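Local coordinates for hypothetical protein (Nitrosomonas europaea, PDB 2IN3) that probably acts as a thiol-disulfide oxidoreductase of the DsbA family, FrnE-like, and is a putative protein disulfide isomerase, at residues Y12-A25 and F112-V124. Sequence-based numbering, arbitrary orientation.
Sequences YIADPMCSWCWGFA and FPFFAAIQRAFYV. With EDO (1,2-ethanediol), chain C; PO4 (phosphate ion), chain B.
Gln119 reaches from helix 112-123 into the bend between strand 12-14 and helix 19-25, where its NE2 donates to Pro16 O at 3.1 Å. The bond is fairly straight (160° at the hydrogen) and the acceptor lies in the amide plane, yet the donor stands well above the carbonyl plane of Pro16. At the other end of the amide, OE1 meets the edge of the Trp22 indole, 3.5 Å from CE3, and accepts from a water that also donates to Cys21 O and bonds Tyr12 OH. These two bonds fix which way the amide is turned.

Trp22 chi1 (-180°) sets CG beside the carbonyl carbon, and the ring lies against helix 112-123 as a knob among Ala116, Gln119, Arg120 and Tyr123. Its five-membered ring and the Tyr123 ring are near parallel (20°) but slid apart; Trp22 CD1 lies 3.6 Å from Tyr123 CD2, while NE1 bonds Pro78 O. Pro16 CG lies over a face of Phe115, 4.3 Å from the centroid, and selenomethionine Met17 lays CG over a face of Phe122.

Cys18, at the N-cap, and Cys21 are spaced as in a thioredoxin-type CxxC, consistent with the DsbA family, and are not disulfide-bonded here. The turn and first helical residues carrying them pack on helix 112-123 through one amide hydrogen bond, a water and aromatic and apolar contacts.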
ATOM      1  N   TYR A  12       3.983   6.259  -4.017  1.00 41.81           N
ATOM      2  CA  TYR A  12       2.654   5.773  -3.689  1.00 43.21           C
ATOM      3  C   TYR A  12       2.600   5.503  -2.185  1.00 42.42           C
ATOM      4  O   TYR A  12       3.269   4.598  -1.689  1.00 42.34           O
ATOM      5  CB  TYR A  12       2.342   4.495  -4.495  1.00 43.63           C
ATOM      6  CG  TYR A  12       0.983   3.891  -4.215  1.00 45.13           C
ATOM      7  CD1 TYR A  12      -0.167   4.686  -4.159  1.00 49.33           C
ATOM      8  CD2 TYR A  12       0.859   2.531  -4.021  1.00 45.54           C
ATOM      9  CE1 TYR A  12      -1.441   4.101  -3.936  1.00 49.86           C
ATOM     10  CE2 TYR A  12      -0.408   1.917  -3.778  1.00 48.07           C
ATOM     11  CZ  TYR A  12      -1.532   2.721  -3.728  1.00 47.59           C
ATOM     12  OH  TYR A  12      -2.753   2.130  -3.503  1.00 49.17           O
ATOM     13  N   ILE A  13       1.843   6.337  -1.467  1.00 41.49           N
ATOM     14  CA  ILE A  13       1.826   6.287  -0.018  1.00 41.66           C
ATOM     15  C   ILE A  13       0.539   5.585   0.355  1.00 42.42           C
ATOM     16  O   ILE A  13      -0.573   6.131   0.181  1.00 42.37           O
ATOM     17  CB  ILE A  13       1.909   7.702   0.630  1.00 41.56           C
ATOM     18  CG1 ILE A  13       3.197   8.425   0.170  1.00 38.74           C
ATOM     19  CG2 ILE A  13       1.882   7.588   2.135  1.00 39.03           C
ATOM     20  CD1 ILE A  13       3.294   9.900   0.556  1.00 43.15           C
ATOM     21  N   ALA A  14       0.699   4.375   0.862  1.00 42.41           N
ATOM     22  CA  ALA A  14      -0.425   3.435   0.983  1.00 42.77           C
ATOM     23  C   ALA A  14      -0.145   2.369   2.007  1.00 42.53           C
ATOM     24  O   ALA A  14       1.012   2.129   2.366  1.00 42.81           O
ATOM     25  CB  ALA A  14      -0.758   2.818  -0.349  1.00 43.24           C
ATOM     26  N   ASP A  15      -1.212   1.752   2.482  1.00 42.71           N
ATOM     27  CA  ASP A  15      -1.145   0.660   3.429  1.00 43.67           C
ATOM     28  C   ASP A  15      -1.995  -0.471   2.851  1.00 44.06           C
ATOM     29  O   ASP A  15      -3.128  -0.220   2.426  1.00 44.52           O
ATOM     30  CB  ASP A  15      -1.765   1.129   4.751  1.00 44.89           C
ATOM     31  CG  ASP A  15      -1.595   0.117   5.861  1.00 45.70           C
ATOM     32  OD1 ASP A  15      -2.137  -1.006   5.740  1.00 46.08           O
ATOM     33  OD2 ASP A  15      -0.896   0.439   6.859  1.00 50.14           O
ATOM     34  N   PRO A  16      -1.464  -1.712   2.828  1.00 44.48           N
ATOM     35  CA  PRO A  16      -2.190  -2.896   2.329  1.00 45.25           C
ATOM     36  C   PRO A  16      -3.552  -3.124   3.025  1.00 45.97           C
ATOM     37  O   PRO A  16      -4.430  -3.759   2.438  1.00 46.84           O
ATOM     38  CB  PRO A  16      -1.276  -4.066   2.729  1.00 45.43           C
ATOM     39  CG  PRO A  16       0.042  -3.490   2.943  1.00 45.35           C
ATOM     40  CD  PRO A  16      -0.133  -2.068   3.357  1.00 44.31           C
HETATM   41  N   MSE A  17      -3.706  -2.654   4.266  1.00 45.65           N
HETATM   42  CA  MSE A  17      -5.001  -2.779   4.979  1.00 45.81           C
HETATM   43  C   MSE A  17      -5.854  -1.518   4.991  1.00 45.12           C
HETATM   44  O   MSE A  17      -6.696  -1.346   5.865  1.00 43.33           O
HETATM   45  CB  MSE A  17      -4.804  -3.297   6.416  1.00 45.85           C
HETATM   46  CG  MSE A  17      -4.164  -4.684   6.423  1.00 46.48           C
HETATM   47 SE   MSE A  17      -3.417  -5.184   8.137  1.00 49.27          SE
HETATM   48  CE  MSE A  17      -5.035  -5.766   9.071  1.00 50.14           C
ATOM     49  N   CYS A  18      -5.647  -0.680   3.985  1.00 45.77           N
ATOM     50  CA  CYS A  18      -6.480   0.460   3.688  1.00 45.15           C
ATOM     51  C   CYS A  18      -7.379   0.120   2.474  1.00 44.23           C
ATOM     52  O   CYS A  18      -6.870  -0.239   1.414  1.00 44.08           O
ATOM     53  CB  CYS A  18      -5.576   1.652   3.392  1.00 45.62           C
ATOM     54  SG  CYS A  18      -6.425   3.048   2.605  1.00 51.06           S
ATOM     55  N   SER A  19      -8.704   0.183   2.655  1.00 42.78           N
ATOM     56  CA  SER A  19      -9.638  -0.343   1.657  1.00 41.83           C
ATOM     57  C   SER A  19      -9.655   0.508   0.400  1.00 41.87           C
ATOM     58  O   SER A  19      -9.728  -0.025  -0.685  1.00 41.53           O
ATOM     59  CB  SER A  19     -11.046  -0.548   2.223  1.00 41.96           C
ATOM     60  OG  SER A  19     -11.607   0.660   2.719  1.00 41.01           O
ATOM     61  N   TRP A  20      -9.594   1.828   0.539  1.00 41.94           N
ATOM     62  CA  TRP A  20      -9.513   2.690  -0.650  1.00 42.71           C
ATOM     63  C   TRP A  20      -8.216   2.516  -1.429  1.00 43.17           C
ATOM     64  O   TRP A  20      -8.168   2.809  -2.643  1.00 43.12           O
ATOM     65  CB  TRP A  20      -9.778   4.157  -0.325  1.00 42.75           C
ATOM     66  CG  TRP A  20     -11.263   4.446  -0.218  1.00 42.98           C
ATOM     67  CD1 TRP A  20     -11.985   4.660   0.915  1.00 45.33           C
ATOM     68  CD2 TRP A  20     -12.186   4.519  -1.305  1.00 41.67           C
ATOM     69  NE1 TRP A  20     -13.310   4.886   0.606  1.00 40.61           N
ATOM     70  CE2 TRP A  20     -13.454   4.821  -0.757  1.00 42.19           C
ATOM     71  CE3 TRP A  20     -12.063   4.370  -2.697  1.00 44.04           C
ATOM     72  CZ2 TRP A  20     -14.606   4.935  -1.547  1.00 42.82           C
ATOM     73  CZ3 TRP A  20     -13.218   4.494  -3.481  1.00 41.95           C
ATOM     74  CH2 TRP A  20     -14.457   4.779  -2.903  1.00 43.68           C
ATOM     75  N   CYS A  21      -7.161   2.060  -0.743  1.00 44.13           N
ATOM     76  CA  CYS A  21      -5.916   1.669  -1.426  1.00 43.65           C
ATOM     77  C   CYS A  21      -6.180   0.455  -2.315  1.00 44.80           C
ATOM     78  O   CYS A  21      -5.701   0.397  -3.476  1.00 44.83           O
ATOM     79  CB  CYS A  21      -4.775   1.375  -0.407  1.00 43.73           C
ATOM     80  SG  CYS A  21      -4.207   2.933   0.425  1.00 51.33           S
ATOM     81  N   TRP A  22      -6.923  -0.532  -1.799  1.00 43.19           N
ATOM     82  CA  TRP A  22      -7.356  -1.649  -2.663  1.00 43.18           C
ATOM     83  C   TRP A  22      -8.277  -1.155  -3.799  1.00 43.49           C
ATOM     84  O   TRP A  22      -8.159  -1.610  -4.934  1.00 42.92           O
ATOM     85  CB  TRP A  22      -8.043  -2.695  -1.819  1.00 42.48           C
ATOM     86  CG  TRP A  22      -8.576  -3.947  -2.478  1.00 44.22           C
ATOM     87  CD1 TRP A  22      -9.802  -4.534  -2.258  1.00 45.29           C
ATOM     88  CD2 TRP A  22      -7.848  -4.856  -3.325  1.00 42.32           C
ATOM     89  NE1 TRP A  22      -9.896  -5.728  -2.954  1.00 44.69           N
ATOM     90  CE2 TRP A  22      -8.714  -5.946  -3.615  1.00 45.25           C
ATOM     91  CE3 TRP A  22      -6.565  -4.838  -3.887  1.00 42.12           C
ATOM     92  CZ2 TRP A  22      -8.328  -7.018  -4.436  1.00 43.88           C
ATOM     93  CZ3 TRP A  22      -6.181  -5.918  -4.698  1.00 45.07           C
ATOM     94  CH2 TRP A  22      -7.063  -6.973  -4.967  1.00 44.58           C
ATOM     95  N   GLY A  23      -9.176  -0.209  -3.513  1.00 42.10           N
ATOM     96  CA  GLY A  23      -9.993   0.381  -4.592  1.00 42.64           C
ATOM     97  C   GLY A  23      -9.124   0.993  -5.691  1.00 43.53           C
ATOM     98  O   GLY A  23      -9.476   0.983  -6.877  1.00 42.70           O
ATOM     99  N   PHE A  24      -7.987   1.529  -5.278  1.00 43.36           N
ATOM    100  CA  PHE A  24      -7.105   2.311  -6.149  1.00 44.84           C
ATOM    101  C   PHE A  24      -6.070   1.413  -6.827  1.00 44.92           C
ATOM    102  O   PHE A  24      -5.343   1.882  -7.715  1.00 46.37           O
ATOM    103  CB  PHE A  24      -6.378   3.330  -5.255  1.00 44.51           C
ATOM    104  CG  PHE A  24      -5.654   4.431  -5.988  1.00 45.41           C
ATOM    105  CD1 PHE A  24      -6.356   5.412  -6.659  1.00 45.28           C
ATOM    106  CD2 PHE A  24      -4.246   4.483  -5.968  1.00 46.55           C
ATOM    107  CE1 PHE A  24      -5.686   6.466  -7.303  1.00 46.92           C
ATOM    108  CE2 PHE A  24      -3.558   5.535  -6.585  1.00 48.93           C
ATOM    109  CZ  PHE A  24      -4.287   6.533  -7.248  1.00 46.08           C
ATOM    110  N   ALA A  25      -5.985   0.140  -6.426  1.00 44.76           N
ATOM    111  CA  ALA A  25      -4.948  -0.745  -7.028  1.00 46.55           C
ATOM    112  C   ALA A  25      -4.960  -0.759  -8.587  1.00 47.44           C
ATOM    113  O   ALA A  25      -3.883  -0.672  -9.206  1.00 48.16           O
ATOM    114  CB  ALA A  25      -4.966  -2.156  -6.426  1.00 45.63           C
ATOM    115  N   PHE A 112       5.245  -3.801  -5.947  1.00 45.43           N
ATOM    116  CA  PHE A 112       3.814  -3.604  -6.229  1.00 46.35           C
ATOM    117  C   PHE A 112       2.999  -4.924  -6.282  1.00 45.83           C
ATOM    118  O   PHE A 112       1.899  -5.005  -5.697  1.00 46.45           O
ATOM    119  CB  PHE A 112       3.587  -2.737  -7.483  1.00 46.43           C
ATOM    120  CG  PHE A 112       3.698  -1.254  -7.214  1.00 47.65           C
ATOM    121  CD1 PHE A 112       4.943  -0.628  -7.209  1.00 46.02           C
ATOM    122  CD2 PHE A 112       2.559  -0.502  -6.914  1.00 48.05           C
ATOM    123  CE1 PHE A 112       5.057   0.765  -6.949  1.00 46.80           C
ATOM    124  CE2 PHE A 112       2.664   0.894  -6.652  1.00 48.34           C
ATOM    125  CZ  PHE A 112       3.920   1.509  -6.670  1.00 44.57           C
ATOM    126  N   PRO A 113       3.518  -5.946  -6.963  1.00 46.66           N
ATOM    127  CA  PRO A 113       2.847  -7.268  -6.904  1.00 46.34           C
ATOM    128  C   PRO A 113       2.685  -7.815  -5.476  1.00 46.17           C
ATOM    129  O   PRO A 113       1.625  -8.369  -5.170  1.00 46.02           O
ATOM    130  CB  PRO A 113       3.805  -8.165  -7.672  1.00 46.36           C
ATOM    131  CG  PRO A 113       4.438  -7.250  -8.644  1.00 48.59           C
ATOM    132  CD  PRO A 113       4.684  -5.989  -7.865  1.00 45.44           C
ATOM    133  N   PHE A 114       3.702  -7.668  -4.613  1.00 44.73           N
ATOM    134  CA  PHE A 114       3.581  -8.144  -3.221  1.00 44.41           C
ATOM    135  C   PHE A 114       2.520  -7.373  -2.401  1.00 44.53           C
ATOM    136  O   PHE A 114       1.730  -7.969  -1.659  1.00 44.70           O
ATOM    137  CB  PHE A 114       4.926  -8.087  -2.504  1.00 44.78           C
ATOM    138  CG  PHE A 114       4.920  -8.726  -1.136  1.00 45.19           C
ATOM    139  CD1 PHE A 114       4.807 -10.118  -0.999  1.00 47.47           C
ATOM    140  CD2 PHE A 114       5.084  -7.954   0.005  1.00 47.89           C
ATOM    141  CE1 PHE A 114       4.816 -10.715   0.262  1.00 47.81           C
ATOM    142  CE2 PHE A 114       5.089  -8.561   1.276  1.00 47.55           C
ATOM    143  CZ  PHE A 114       4.945  -9.923   1.400  1.00 45.11           C
ATOM    144  N   PHE A 115       2.494  -6.055  -2.555  1.00 43.95           N
ATOM    145  CA  PHE A 115       1.510  -5.199  -1.894  1.00 44.49           C
ATOM    146  C   PHE A 115       0.094  -5.687  -2.316  1.00 44.58           C
ATOM    147  O   PHE A 115      -0.824  -5.867  -1.475  1.00 44.27           O
ATOM    148  CB  PHE A 115       1.727  -3.768  -2.365  1.00 44.61           C
ATOM    149  CG  PHE A 115       0.891  -2.741  -1.645  1.00 45.84           C
ATOM    150  CD1 PHE A 115       1.490  -1.938  -0.682  1.00 44.07           C
ATOM    151  CD2 PHE A 115      -0.469  -2.559  -1.936  1.00 46.66           C
ATOM    152  CE1 PHE A 115       0.775  -0.964   0.012  1.00 45.95           C
ATOM    153  CE2 PHE A 115      -1.216  -1.565  -1.231  1.00 46.27           C
ATOM    154  CZ  PHE A 115      -0.574  -0.782  -0.257  1.00 44.91           C
ATOM    155  N   ALA A 116      -0.090  -5.873  -3.616  1.00 44.29           N
ATOM    156  CA  ALA A 116      -1.413  -6.294  -4.153  1.00 45.14           C
ATOM    157  C   ALA A 116      -1.770  -7.687  -3.635  1.00 45.37           C
ATOM    158  O   ALA A 116      -2.906  -7.926  -3.266  1.00 45.96           O
ATOM    159  CB  ALA A 116      -1.414  -6.277  -5.698  1.00 45.72           C
ATOM    160  N   ALA A 117      -0.781  -8.588  -3.581  1.00 45.77           N
ATOM    161  CA  ALA A 117      -0.981  -9.948  -3.086  1.00 45.21           C
ATOM    162  C   ALA A 117      -1.485  -9.936  -1.639  1.00 45.70           C
ATOM    163  O   ALA A 117      -2.379 -10.711  -1.305  1.00 46.56           O
ATOM    164  CB  ALA A 117       0.317 -10.809  -3.233  1.00 45.40           C
ATOM    165  N   ILE A 118      -0.928  -9.056  -0.799  1.00 44.89           N
ATOM    166  CA  ILE A 118      -1.376  -8.881   0.593  1.00 44.44           C
ATOM    167  C   ILE A 118      -2.835  -8.390   0.638  1.00 44.74           C
ATOM    168  O   ILE A 118      -3.662  -8.948   1.347  1.00 42.62           O
ATOM    169  CB  ILE A 118      -0.489  -7.873   1.370  1.00 45.17           C
ATOM    170  CG1 ILE A 118       0.942  -8.450   1.562  1.00 43.48           C
ATOM    171  CG2 ILE A 118      -1.128  -7.515   2.702  1.00 46.16           C
ATOM    172  CD1 ILE A 118       1.921  -7.391   2.061  1.00 45.14           C
ATOM    173  N   GLN A 119      -3.151  -7.398  -0.181  1.00 43.67           N
ATOM    174  CA  GLN A 119      -4.505  -6.833  -0.186  1.00 45.17           C
ATOM    175  C   GLN A 119      -5.553  -7.878  -0.578  1.00 44.81           C
ATOM    176  O   GLN A 119      -6.649  -7.931  -0.003  1.00 45.12           O
ATOM    177  CB  GLN A 119      -4.558  -5.638  -1.138  1.00 44.86           C
ATOM    178  CG  GLN A 119      -3.663  -4.475  -0.693  1.00 46.97           C
ATOM    179  CD  GLN A 119      -4.223  -3.179  -1.182  1.00 50.66           C
ATOM    180  OE1 GLN A 119      -4.159  -2.890  -2.360  1.00 50.14           O
ATOM    181  NE2 GLN A 119      -4.829  -2.408  -0.279  1.00 50.90           N
ATOM    182  N   ARG A 120      -5.224  -8.702  -1.565  1.00 44.49           N
ATOM    183  CA  ARG A 120      -6.163  -9.709  -2.022  1.00 45.46           C
ATOM    184  C   ARG A 120      -6.328 -10.786  -0.943  1.00 45.74           C
ATOM    185  O   ARG A 120      -7.460 -11.263  -0.699  1.00 45.89           O
ATOM    186  CB  ARG A 120      -5.714 -10.314  -3.353  1.00 44.37           C
ATOM    187  CG  ARG A 120      -6.746 -11.183  -4.017  1.00 46.07           C
ATOM    188  CD  ARG A 120      -6.147 -11.828  -5.284  1.00 50.13           C
ATOM    189  NE  ARG A 120      -5.755 -10.837  -6.296  1.00 49.99           N
ATOM    190  CZ  ARG A 120      -4.501 -10.455  -6.558  1.00 53.79           C
ATOM    191  NH1 ARG A 120      -3.455 -10.967  -5.889  1.00 50.89           N
ATOM    192  NH2 ARG A 120      -4.282  -9.549  -7.513  1.00 54.09           N
ATOM    193  N   ALA A 121      -5.213 -11.150  -0.305  1.00 44.93           N
ATOM    194  CA  ALA A 121      -5.226 -12.205   0.693  1.00 45.20           C
ATOM    195  C   ALA A 121      -6.070 -11.772   1.886  1.00 45.03           C
ATOM    196  O   ALA A 121      -6.726 -12.595   2.518  1.00 44.59           O
ATOM    197  CB  ALA A 121      -3.826 -12.556   1.125  1.00 44.80           C
ATOM    198  N   PHE A 122      -5.993 -10.484   2.206  1.00 44.58           N
ATOM    199  CA  PHE A 122      -6.754  -9.912   3.289  1.00 45.29           C
ATOM    200  C   PHE A 122      -8.240  -9.702   2.929  1.00 45.49           C
ATOM    201  O   PHE A 122      -9.129 -10.284   3.570  1.00 44.62           O
ATOM    202  CB  PHE A 122      -6.112  -8.593   3.711  1.00 45.55           C
ATOM    203  CG  PHE A 122      -6.817  -7.913   4.863  1.00 46.53           C
ATOM    204  CD1 PHE A 122      -6.998  -8.577   6.084  1.00 46.59           C
ATOM    205  CD2 PHE A 122      -7.247  -6.614   4.742  1.00 46.10           C
ATOM    206  CE1 PHE A 122      -7.633  -7.939   7.160  1.00 46.96           C
ATOM    207  CE2 PHE A 122      -7.890  -5.966   5.807  1.00 48.22           C
ATOM    208  CZ  PHE A 122      -8.088  -6.632   7.008  1.00 45.12           C
ATOM    209  N   TYR A 123      -8.506  -8.891   1.908  1.00 45.18           N
ATOM    210  CA  TYR A 123      -9.898  -8.519   1.596  1.00 45.98           C
ATOM    211  C   TYR A 123     -10.739  -9.656   1.032  1.00 46.19           C
ATOM    212  O   TYR A 123     -11.941  -9.770   1.345  1.00 46.28           O
ATOM    213  CB  TYR A 123      -9.944  -7.295   0.693  1.00 45.57           C
ATOM    214  CG  TYR A 123      -9.437  -6.060   1.405  1.00 45.75           C
ATOM    215  CD1 TYR A 123     -10.078  -5.595   2.558  1.00 46.44           C
ATOM    216  CD2 TYR A 123      -8.312  -5.365   0.947  1.00 46.32           C
ATOM    217  CE1 TYR A 123      -9.618  -4.471   3.238  1.00 45.72           C
ATOM    218  CE2 TYR A 123      -7.830  -4.226   1.639  1.00 44.66           C
ATOM    219  CZ  TYR A 123      -8.526  -3.790   2.768  1.00 44.46           C
ATOM    220  OH  TYR A 123      -8.087  -2.718   3.468  1.00 44.62           O
ATOM    221  N   VAL A 124     -10.112 -10.517   0.237  1.00 45.55           N
ATOM    222  CA  VAL A 124     -10.818 -11.629  -0.393  1.00 45.39           C
ATOM    223  C   VAL A 124     -10.547 -12.905   0.374  1.00 45.33           C
ATOM    224  O   VAL A 124     -11.482 -13.610   0.749  1.00 44.79           O
ATOM    225  CB  VAL A 124     -10.417 -11.773  -1.888  1.00 45.81           C
ATOM    226  CG1 VAL A 124     -11.183 -12.927  -2.587  1.00 46.39           C
ATOM    227  CG2 VAL A 124     -10.636 -10.422  -2.624  1.00 46.29           C
TER
HETATM  228  C1  EDO C 216      -8.792  -9.403  -8.350  1.00 58.43           C
HETATM  229  O1  EDO C 216      -8.314  -9.711  -7.043  1.00 55.18           O
HETATM  230  C2  EDO C 216      -7.945  -8.295  -8.952  1.00 59.59           C
HETATM  231  O2  EDO C 216      -6.588  -8.489  -8.554  1.00 60.75           O
HETATM  232  P   PO4 B 215     -10.378   1.881   5.864  1.00 53.06           P
HETATM  233  O1  PO4 B 215     -11.553   1.863   6.801  1.00 54.26           O
HETATM  234  O2  PO4 B 215      -9.067   2.154   6.572  1.00 56.79           O
HETATM  235  O3  PO4 B 215     -10.326   0.579   5.125  1.00 48.46           O
HETATM  236  O4  PO4 B 215     -10.586   3.070   4.929  1.00 55.01           O
HETATM  237  O   HOH W   1      -2.909  -0.435  -4.051  1.00 38.24           O